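Local coordinates for protein transketolase (Campylobacter jejuni, PDB 3L84) that belongs to the thiamine diphosphate-binding transketolase family, built from two cofactor-domain folds and a C-terminal domain in each chain of a dimer, at residues A[515-520]-A[574-579]; A[146-151]-A[175-180]. All coordinates share one frame; numbering follows the deposited sequence. Where two conformers were deposited one is given.

Interaction 1 of 2, residues A[515-520]-A[574-579]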
ATOM      1  N   ASN A 515     -15.274 -11.208  24.440  1.00  7.70           N
ATOM      2  CA  ASN A 515     -13.998 -11.331  25.165  1.00  8.19           C
ATOM      3  C   ASN A 515     -12.801 -11.524  24.267  1.00  8.64           C
ATOM      4  O   ASN A 515     -11.698 -11.661  24.771  1.00  8.60           O
ATOM      5  CB  ASN A 515     -14.086 -12.505  26.147  1.00  8.30           C
ATOM      6  CG  ASN A 515     -15.238 -12.372  27.109  1.00  8.93           C
ATOM      7  OD1 ASN A 515     -16.288 -13.042  26.973  1.00 10.13           O
ATOM      8  ND2 ASN A 515     -15.083 -11.486  28.068  1.00 10.74           N
ATOM      9  N   GLY A 516     -13.009 -11.585  22.948  1.00  9.19           N
ATOM     10  CA  GLY A 516     -11.934 -11.799  21.975  1.00  9.27           C
ATOM     11  C   GLY A 516     -11.544 -13.248  21.773  1.00  9.85           C
ATOM     12  O   GLY A 516     -11.348 -13.688  20.650  1.00 10.67           O
ATOM     13  N   ALA A 517     -11.385 -13.951  22.872  1.00  8.95           N
ATOM     14  CA  ALA A 517     -11.188 -15.402  22.854  1.00  9.60           C
ATOM     15  C   ALA A 517     -12.112 -15.995  23.885  1.00  8.91           C
ATOM     16  O   ALA A 517     -12.409 -15.333  24.897  1.00  9.57           O
ATOM     17  CB  ALA A 517      -9.730 -15.775  23.169  1.00  9.90           C
ATOM     18  N   TYR A 518     -12.577 -17.228  23.667  1.00  8.98           N
ATOM     19  CA  TYR A 518     -13.469 -17.895  24.623  1.00  8.64           C
ATOM     20  C   TYR A 518     -13.280 -19.400  24.508  1.00  9.13           C
ATOM     21  O   TYR A 518     -12.687 -19.892  23.530  1.00  9.38           O
ATOM     22  CB  TYR A 518     -14.933 -17.476  24.379  1.00  9.45           C
ATOM     23  CG  TYR A 518     -15.502 -17.911  23.062  1.00  9.33           C
ATOM     24  CD1 TYR A 518     -16.262 -19.056  22.977  1.00 10.43           C
ATOM     25  CD2 TYR A 518     -15.318 -17.173  21.901  1.00  9.08           C
ATOM     26  CE1 TYR A 518     -16.783 -19.490  21.764  1.00 11.99           C
ATOM     27  CE2 TYR A 518     -15.836 -17.598  20.713  1.00  9.21           C
ATOM     28  CZ  TYR A 518     -16.598 -18.737  20.640  1.00 10.84           C
ATOM     29  OH  TYR A 518     -17.154 -19.188  19.469  1.00 13.27           O
ATOM     30  N   LEU A 519     -13.795 -20.125  25.491  1.00  8.54           N
ATOM     31  CA  LEU A 519     -13.659 -21.587  25.489  1.00  9.11           C
ATOM     32  C   LEU A 519     -14.785 -22.277  24.714  1.00  9.72           C
ATOM     33  O   LEU A 519     -15.954 -22.023  24.978  1.00  9.44           O
ATOM     34  CB  LEU A 519     -13.633 -22.132  26.929  1.00 10.58           C
ATOM     35  CG  LEU A 519     -12.327 -21.974  27.696  1.00 11.39           C
ATOM     36  CD1 LEU A 519     -12.550 -22.230  29.163  1.00 10.64           C
ATOM     37  CD2 LEU A 519     -11.264 -22.934  27.133  1.00 11.07           C
ATOM     38  N   LEU A 520     -14.417 -23.154  23.780  1.00 10.56           N
ATOM     39  CA  LEU A 520     -15.336 -24.086  23.098  1.00 11.00           C
ATOM     40  C   LEU A 520     -15.332 -25.446  23.779  1.00 11.82           C
ATOM     41  O   LEU A 520     -16.284 -26.215  23.644  1.00 12.95           O
ATOM     42  CB  LEU A 520     -14.924 -24.316  21.623  1.00 11.71           C
ATOM     43  CG  LEU A 520     -15.171 -23.141  20.744  1.00 12.78           C
ATOM     44  CD1 LEU A 520     -14.529 -23.383  19.399  1.00 13.69           C
ATOM     45  CD2 LEU A 520     -16.670 -22.901  20.580  1.00 15.16           C
ATOM     46  N   GLU A 574      -6.397 -16.603  32.336  1.00 11.43           N
ATOM     47  CA  GLU A 574      -5.872 -17.780  33.023  1.00 11.74           C
ATOM     48  C   GLU A 574      -6.843 -18.945  33.018  1.00 11.85           C
ATOM     49  O   GLU A 574      -6.412 -20.115  33.043  1.00 12.07           O
ATOM     50  CB  GLU A 574      -5.479 -17.436  34.469  1.00 13.17           C
ATOM     51  CG  GLU A 574      -4.248 -16.591  34.518  1.00 16.03           C
ATOM     52  CD  GLU A 574      -3.805 -16.222  35.916  1.00 21.53           C
ATOM     53  OE1 GLU A 574      -4.561 -16.467  36.887  1.00 23.30           O
ATOM     54  OE2 GLU A 574      -2.689 -15.664  36.025  1.00 23.19           O
ATOM     55  N   ARG A 575      -8.140 -18.670  33.025  1.00 10.75           N
ATOM     56  CA  ARG A 575      -9.102 -19.742  32.883  1.00 11.06           C
ATOM     57  C   ARG A 575      -8.996 -20.390  31.507  1.00 11.20           C
ATOM     58  O   ARG A 575      -9.068 -21.609  31.387  1.00 12.35           O
ATOM     59  CB  ARG A 575     -10.517 -19.266  33.116  1.00 11.85           C
ATOM     60  CG  ARG A 575     -11.494 -20.407  32.966  1.00 14.40           C
ATOM     61  CD  ARG A 575     -12.728 -20.270  33.792  1.00 17.07           C
ATOM     62  NE  ARG A 575     -13.654 -21.326  33.423  1.00 16.82           N
ATOM     63  CZ  ARG A 575     -14.917 -21.363  33.803  1.00 16.58           C
ATOM     64  NH1 ARG A 575     -15.399 -20.411  34.596  1.00 18.80           N
ATOM     65  NH2 ARG A 575     -15.702 -22.343  33.367  1.00 17.15           N
ATOM     66  N   LEU A 576      -8.847 -19.577  30.460  1.00  9.96           N
ATOM     67  CA  LEU A 576      -8.739 -20.125  29.112  1.00 11.07           C
ATOM     68  C   LEU A 576      -7.456 -20.906  28.866  1.00 10.14           C
ATOM     69  O   LEU A 576      -7.483 -21.994  28.253  1.00 12.09           O
ATOM     70  CB  LEU A 576      -8.817 -19.022  28.062  1.00 10.14           C
ATOM     71  CG  LEU A 576     -10.229 -18.651  27.593  1.00  9.81           C
ATOM     72  CD1 LEU A 576     -11.205 -18.326  28.738  1.00  9.99           C
ATOM     73  CD2 LEU A 576     -10.141 -17.504  26.598  1.00 10.08           C
ATOM     74  N   LEU A 577      -6.335 -20.336  29.301  1.00  9.96           N
ATOM     75  CA  LEU A 577      -5.018 -20.753  28.854  1.00 10.76           C
ATOM     76  C   LEU A 577      -4.379 -21.712  29.850  1.00 12.00           C
ATOM     77  O   LEU A 577      -3.539 -21.326  30.685  1.00 14.83           O
ATOM     78  CB  LEU A 577      -4.135 -19.521  28.589  1.00 11.24           C
ATOM     79  CG  LEU A 577      -4.709 -18.500  27.565  1.00 11.36           C
ATOM     80  CD1 LEU A 577      -3.825 -17.242  27.504  1.00 13.72           C
ATOM     81  CD2 LEU A 577      -4.895 -19.129  26.187  1.00 12.92           C
ATOM     82  N   LYS A 578      -4.738 -22.971  29.707  1.00 10.29           N
ATOM     83  CA  LYS A 578      -4.294 -24.006  30.629  1.00  9.41           C
ATOM     84  C   LYS A 578      -3.218 -24.901  30.025  1.00  8.96           C
ATOM     85  O   LYS A 578      -3.241 -25.199  28.829  1.00 10.59           O
ATOM     86  CB  LYS A 578      -5.477 -24.887  31.003  1.00  9.25           C
ATOM     87  CG  LYS A 578      -6.551 -24.188  31.801  1.00 11.10           C
ATOM     88  CD  LYS A 578      -6.057 -23.710  33.126  1.00 12.20           C
ATOM     89  CE  LYS A 578      -7.210 -23.230  34.001  1.00 14.29           C
ATOM     90  NZ  LYS A 578      -6.664 -22.674  35.224  1.00 18.06           N
ATOM     91  N   GLY A 579      -2.277 -25.334  30.845  1.00  9.35           N
ATOM     92  CA  GLY A 579      -1.257 -26.272  30.400  1.00  9.02           C
ATOM     93  C   GLY A 579      -0.363 -25.666  29.352  1.00 10.02           C
ATOM     94  O   GLY A 579      -0.056 -24.462  29.406  1.00 11.77           O
TER
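Leu-519, on the edge strand 518-521, and Leu-576, in the last turn of helix 570-576, bring their backbones to within 6.3 Å, CA to CA, with no hydrogen bond between the two segments. Their side chains slide past each other in opposite directions. CG of Leu-519, held anti to its own carbonyl carbon (chi1 -77°), lies 3.9 Å from CG of Leu-576. CD1 of Leu-519 is 4.2 Å from the backbone O of Arg-575. The two methyls of Leu-576 divide the work: CD1 meets Leu-519, while CD2 lies 3.9 Å from CB of Ala-517 and 3.6 Å from O of Ala-517. A small residue at 517 lets this methyl come down close to the strand backbone. Phe-565 of helix 562-566 touches both Ala-517 and Leu-576, enlarging the apolar patch. The polar groups within and beside the patch have partners of their own: O of Ala-517 accepts a hydrogen bond from Tyr-572 OH, O of Leu-576 bonds Asn-555, and the Arg-575 guanidinium forms a salt bridge with Glu-522. With mostly apolar groups and some backbone meeting across the segments, helix end and edge strand of the C-terminal domain are joined by dispersion and burial, without directional bonds.

Interaction 2 of 2, residues A[146-151]-A[175-180]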
ATOM      1  N   ILE A 146     -16.996  21.141  -2.135  1.00  7.10           N
ATOM      2  CA  ILE A 146     -15.839  20.483  -1.529  1.00  7.70           C
ATOM      3  C   ILE A 146     -14.621  21.098  -2.166  1.00  7.75           C
ATOM      4  O   ILE A 146     -14.465  21.035  -3.404  1.00  8.73           O
ATOM      5  CB  ILE A 146     -15.830  18.972  -1.748  1.00  7.86           C
ATOM      6  CG1 ILE A 146     -17.087  18.299  -1.141  1.00  8.66           C
ATOM      7  CG2 ILE A 146     -14.548  18.382  -1.144  1.00  8.46           C
ATOM      8  CD1 ILE A 146     -18.398  18.403  -1.876  1.00  9.75           C
ATOM      9  N   TYR A 147     -13.831  21.811  -1.377  1.00  7.65           N
ATOM     10  CA  TYR A 147     -12.598  22.474  -1.814  1.00  8.25           C
ATOM     11  C   TYR A 147     -11.414  21.703  -1.287  1.00  8.90           C
ATOM     12  O   TYR A 147     -11.322  21.409  -0.095  1.00 10.18           O
ATOM     13  CB  TYR A 147     -12.521  23.907  -1.268  1.00  8.66           C
ATOM     14  CG  TYR A 147     -13.572  24.843  -1.788  1.00  8.14           C
ATOM     15  CD1 TYR A 147     -13.454  25.437  -3.040  1.00  8.77           C
ATOM     16  CD2 TYR A 147     -14.692  25.166  -1.022  1.00  8.89           C
ATOM     17  CE1 TYR A 147     -14.406  26.339  -3.492  1.00  8.38           C
ATOM     18  CE2 TYR A 147     -15.665  26.035  -1.483  1.00  8.32           C
ATOM     19  CZ  TYR A 147     -15.531  26.614  -2.736  1.00  7.30           C
ATOM     20  OH  TYR A 147     -16.466  27.512  -3.262  1.00  9.14           O
ATOM     21  N   CYS A 148     -10.480  21.358  -2.164  1.00  8.67           N
ATOM     22  CA  CYS A 148      -9.278  20.678  -1.735  1.00  8.96           C
ATOM     23  C   CYS A 148      -8.066  21.423  -2.219  1.00  8.49           C
ATOM     24  O   CYS A 148      -7.994  21.734  -3.421  1.00  9.37           O
ATOM     25  CB  CYS A 148      -9.252  19.276  -2.333  1.00  8.27           C
ATOM     26  SG  CYS A 148      -7.828  18.281  -1.928  1.00 10.96           S
ATOM     27  N   LEU A 149      -7.132  21.721  -1.323  1.00  8.88           N
ATOM     28  CA  LEU A 149      -5.840  22.289  -1.727  0.50  9.79           C
ATOM     29  C   LEU A 149      -4.825  21.181  -1.779  1.00  9.51           C
ATOM     30  O   LEU A 149      -4.700  20.413  -0.841  1.00 10.37           O
ATOM     31  CB  LEU A 149      -5.358  23.355  -0.742  0.50 10.32           C
ATOM     32  CG  LEU A 149      -5.962  24.753  -0.796  0.50 11.82           C
ATOM     33  CD1 LEU A 149      -7.500  24.729  -0.751  0.50 14.70           C
ATOM     34  CD2 LEU A 149      -5.367  25.583   0.363  0.50 14.26           C
ATOM     35  N   CYS A 150      -4.113  21.076  -2.888  1.00  8.44           N
ATOM     36  CA  CYS A 150      -3.111  20.017  -3.065  1.00  8.96           C
ATOM     37  C   CYS A 150      -1.854  20.565  -3.708  1.00  9.35           C
ATOM     38  O   CYS A 150      -1.840  21.692  -4.173  1.00 10.17           O
ATOM     39  CB  CYS A 150      -3.711  18.844  -3.867  1.00  8.67           C
ATOM     40  SG  CYS A 150      -3.858  19.178  -5.635  1.00 11.35           S
ATOM     41  N   GLY A 151      -0.818  19.748  -3.705  1.00  9.46           N
ATOM     42  CA  GLY A 151       0.454  20.089  -4.282  1.00  9.75           C
ATOM     43  C   GLY A 151       1.003  19.012  -5.173  1.00 10.19           C
ATOM     44  O   GLY A 151       0.348  17.988  -5.439  1.00  9.98           O
ATOM     45  N   PHE A 175     -17.075  19.492  -6.696  1.00  7.86           N
ATOM     46  CA  PHE A 175     -15.675  19.306  -6.290  1.00  7.86           C
ATOM     47  C   PHE A 175     -14.770  20.297  -7.008  1.00  7.60           C
ATOM     48  O   PHE A 175     -14.738  20.345  -8.243  1.00  7.33           O
ATOM     49  CB  PHE A 175     -15.250  17.875  -6.643  1.00  7.96           C
ATOM     50  CG  PHE A 175     -13.817  17.520  -6.350  1.00  9.12           C
ATOM     51  CD1 PHE A 175     -13.220  17.889  -5.158  1.00 11.49           C
ATOM     52  CD2 PHE A 175     -13.072  16.845  -7.268  1.00 10.40           C
ATOM     53  CE1 PHE A 175     -11.898  17.527  -4.879  1.00 11.78           C
ATOM     54  CE2 PHE A 175     -11.760  16.478  -6.990  1.00 11.20           C
ATOM     55  CZ  PHE A 175     -11.174  16.813  -5.797  1.00  9.13           C
ATOM     56  N   ILE A 176     -13.992  21.039  -6.233  1.00  7.75           N
ATOM     57  CA  ILE A 176     -13.059  22.041  -6.717  1.00  8.54           C
ATOM     58  C   ILE A 176     -11.691  21.754  -6.111  1.00  8.62           C
ATOM     59  O   ILE A 176     -11.507  21.849  -4.914  1.00  7.85           O
ATOM     60  CB  ILE A 176     -13.547  23.469  -6.402  1.00  8.93           C
ATOM     61  CG1 ILE A 176     -14.896  23.744  -7.051  1.00  8.59           C
ATOM     62  CG2 ILE A 176     -12.521  24.480  -6.865  1.00  9.80           C
ATOM     63  CD1 ILE A 176     -15.571  25.059  -6.643  1.00 10.41           C
ATOM     64  N   LEU A 177     -10.758  21.351  -6.955  1.00  7.85           N
ATOM     65  CA  LEU A 177      -9.409  20.980  -6.589  1.00  8.32           C
ATOM     66  C   LEU A 177      -8.483  22.117  -6.992  1.00  7.95           C
ATOM     67  O   LEU A 177      -8.448  22.521  -8.155  1.00  9.24           O
ATOM     68  CB  LEU A 177      -9.024  19.689  -7.311  1.00  8.09           C
ATOM     69  CG  LEU A 177      -7.674  19.087  -7.012  1.00  8.51           C
ATOM     70  CD1 LEU A 177      -7.501  18.763  -5.552  1.00  9.58           C
ATOM     71  CD2 LEU A 177      -7.467  17.808  -7.870  1.00 10.10           C
ATOM     72  N   ILE A 178      -7.754  22.665  -6.052  1.00  7.71           N
ATOM     73  CA  ILE A 178      -6.840  23.766  -6.276  1.00  8.56           C
ATOM     74  C   ILE A 178      -5.429  23.214  -6.111  1.00  8.83           C
ATOM     75  O   ILE A 178      -5.032  22.798  -5.013  1.00  9.14           O
ATOM     76  CB  ILE A 178      -7.094  24.925  -5.304  1.00  9.24           C
ATOM     77  CG1 ILE A 178      -8.527  25.372  -5.425  1.00  9.75           C
ATOM     78  CG2 ILE A 178      -6.083  26.049  -5.556  1.00 11.13           C
ATOM     79  CD1 ILE A 178      -8.983  26.341  -4.329  1.00 11.97           C
ATOM     80  N   TYR A 179      -4.685  23.185  -7.212  1.00  8.37           N
ATOM     81  CA  TYR A 179      -3.312  22.655  -7.278  1.00  8.30           C
ATOM     82  C   TYR A 179      -2.295  23.780  -7.182  1.00  9.00           C
ATOM     83  O   TYR A 179      -2.262  24.685  -8.025  1.00  9.66           O
ATOM     84  CB  TYR A 179      -3.166  21.826  -8.550  1.00  8.80           C
ATOM     85  CG  TYR A 179      -1.771  21.487  -9.031  1.00  8.63           C
ATOM     86  CD1 TYR A 179      -0.759  21.122  -8.163  1.00  9.81           C
ATOM     87  CD2 TYR A 179      -1.486  21.531 -10.377  1.00  9.25           C
ATOM     88  CE1 TYR A 179       0.508  20.805  -8.620  1.00 10.92           C
ATOM     89  CE2 TYR A 179      -0.228  21.226 -10.855  1.00 10.83           C
ATOM     90  CZ  TYR A 179       0.764  20.869  -9.979  1.00 12.03           C
ATOM     91  OH  TYR A 179       2.024  20.545 -10.475  1.00 13.93           O
ATOM     92  N   ASP A 180      -1.493  23.729  -6.126  1.00 10.26           N
ATOM     93  CA  ASP A 180      -0.429  24.686  -5.888  1.00 10.87           C
ATOM     94  C   ASP A 180       0.765  24.288  -6.733  1.00 11.30           C
ATOM     95  O   ASP A 180       1.586  23.434  -6.355  1.00 12.81           O
ATOM     96  CB  ASP A 180      -0.051  24.655  -4.395  1.00 11.66           C
ATOM     97  CG  ASP A 180       1.038  25.634  -4.066  1.00 14.92           C
ATOM     98  OD1 ASP A 180       1.280  26.487  -4.951  1.00 18.53           O
ATOM     99  OD2 ASP A 180       1.644  25.530  -2.981  1.00 16.25           O
TER
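Tyr-147 overlaps Ile-176, the two side chains side by side and pointing the same way. Its CE1 comes 3.6 Å from CD1 of Ile-176, obliquely to the ring, and its CD1 packs on CB of the same isoleucine. Further along this face, CD1 of Leu-149 is 4.2 Å from CD1 of Ile-178, but in only one of the two conformers modelled for Leu-149, so this contact is doubtful. The beta-branched isoleucines suit an extended strand and offer broad flanks to their neighbours.

On the other face, CD1 of Leu-177 touches two sulfurs, 3.7 Å from SG of Cys-148 and also 3.7 Å from SG of Cys-150, which approach it from directions roughly perpendicular to each other. Different rotations bring both to the one methyl: SG of Cys-148 is anti to its backbone N (chi1 179°), that of Cys-150 between N and the carbonyl carbon (chi1 76°). Thiols, small and weakly polar, fit in this interior, where Ala-123 and Val-120 of helix 118-137 pack on Cys-148 and Cys-150 respectively. CB of Cys-148 also touches the edge of the Phe-175 ring.

Between these two layers the strands run parallel, with a 26° twist, pairing residue for residue through five backbone hydrogen bonds. The bond from Ile-178 N to Cys-148 O measures 2.8 Å. Tyr-179 OH bonds Asp-152, and Asp-180 OD1 bonds Thr-240. Backbone bonds thus fix the register, while the residues on both faces are buried, which probably keeps water from these bonds.

Both contacts are buried, yet they lie on opposite sides of the chain's centre, with their own centres about 52 Å apart, and share no secondary-structure element. Interaction 2 joins neighbouring strands inside the parallel sheet of the thiamine diphosphate-binding domain, so it is held by main-chain bonds with side chains filling both faces. Interaction 1 lies farther out, in the C-terminal domain, where a helix end covers an outermost strand of a mixed sheet; with no hydrogen bond across it, it rests on side chains packing on each other and on backbone, and buries 208 Å² against 575 Å². Leucine serves both, but between its own segments interaction 2 adds cysteine sulfurs and aromatic rings.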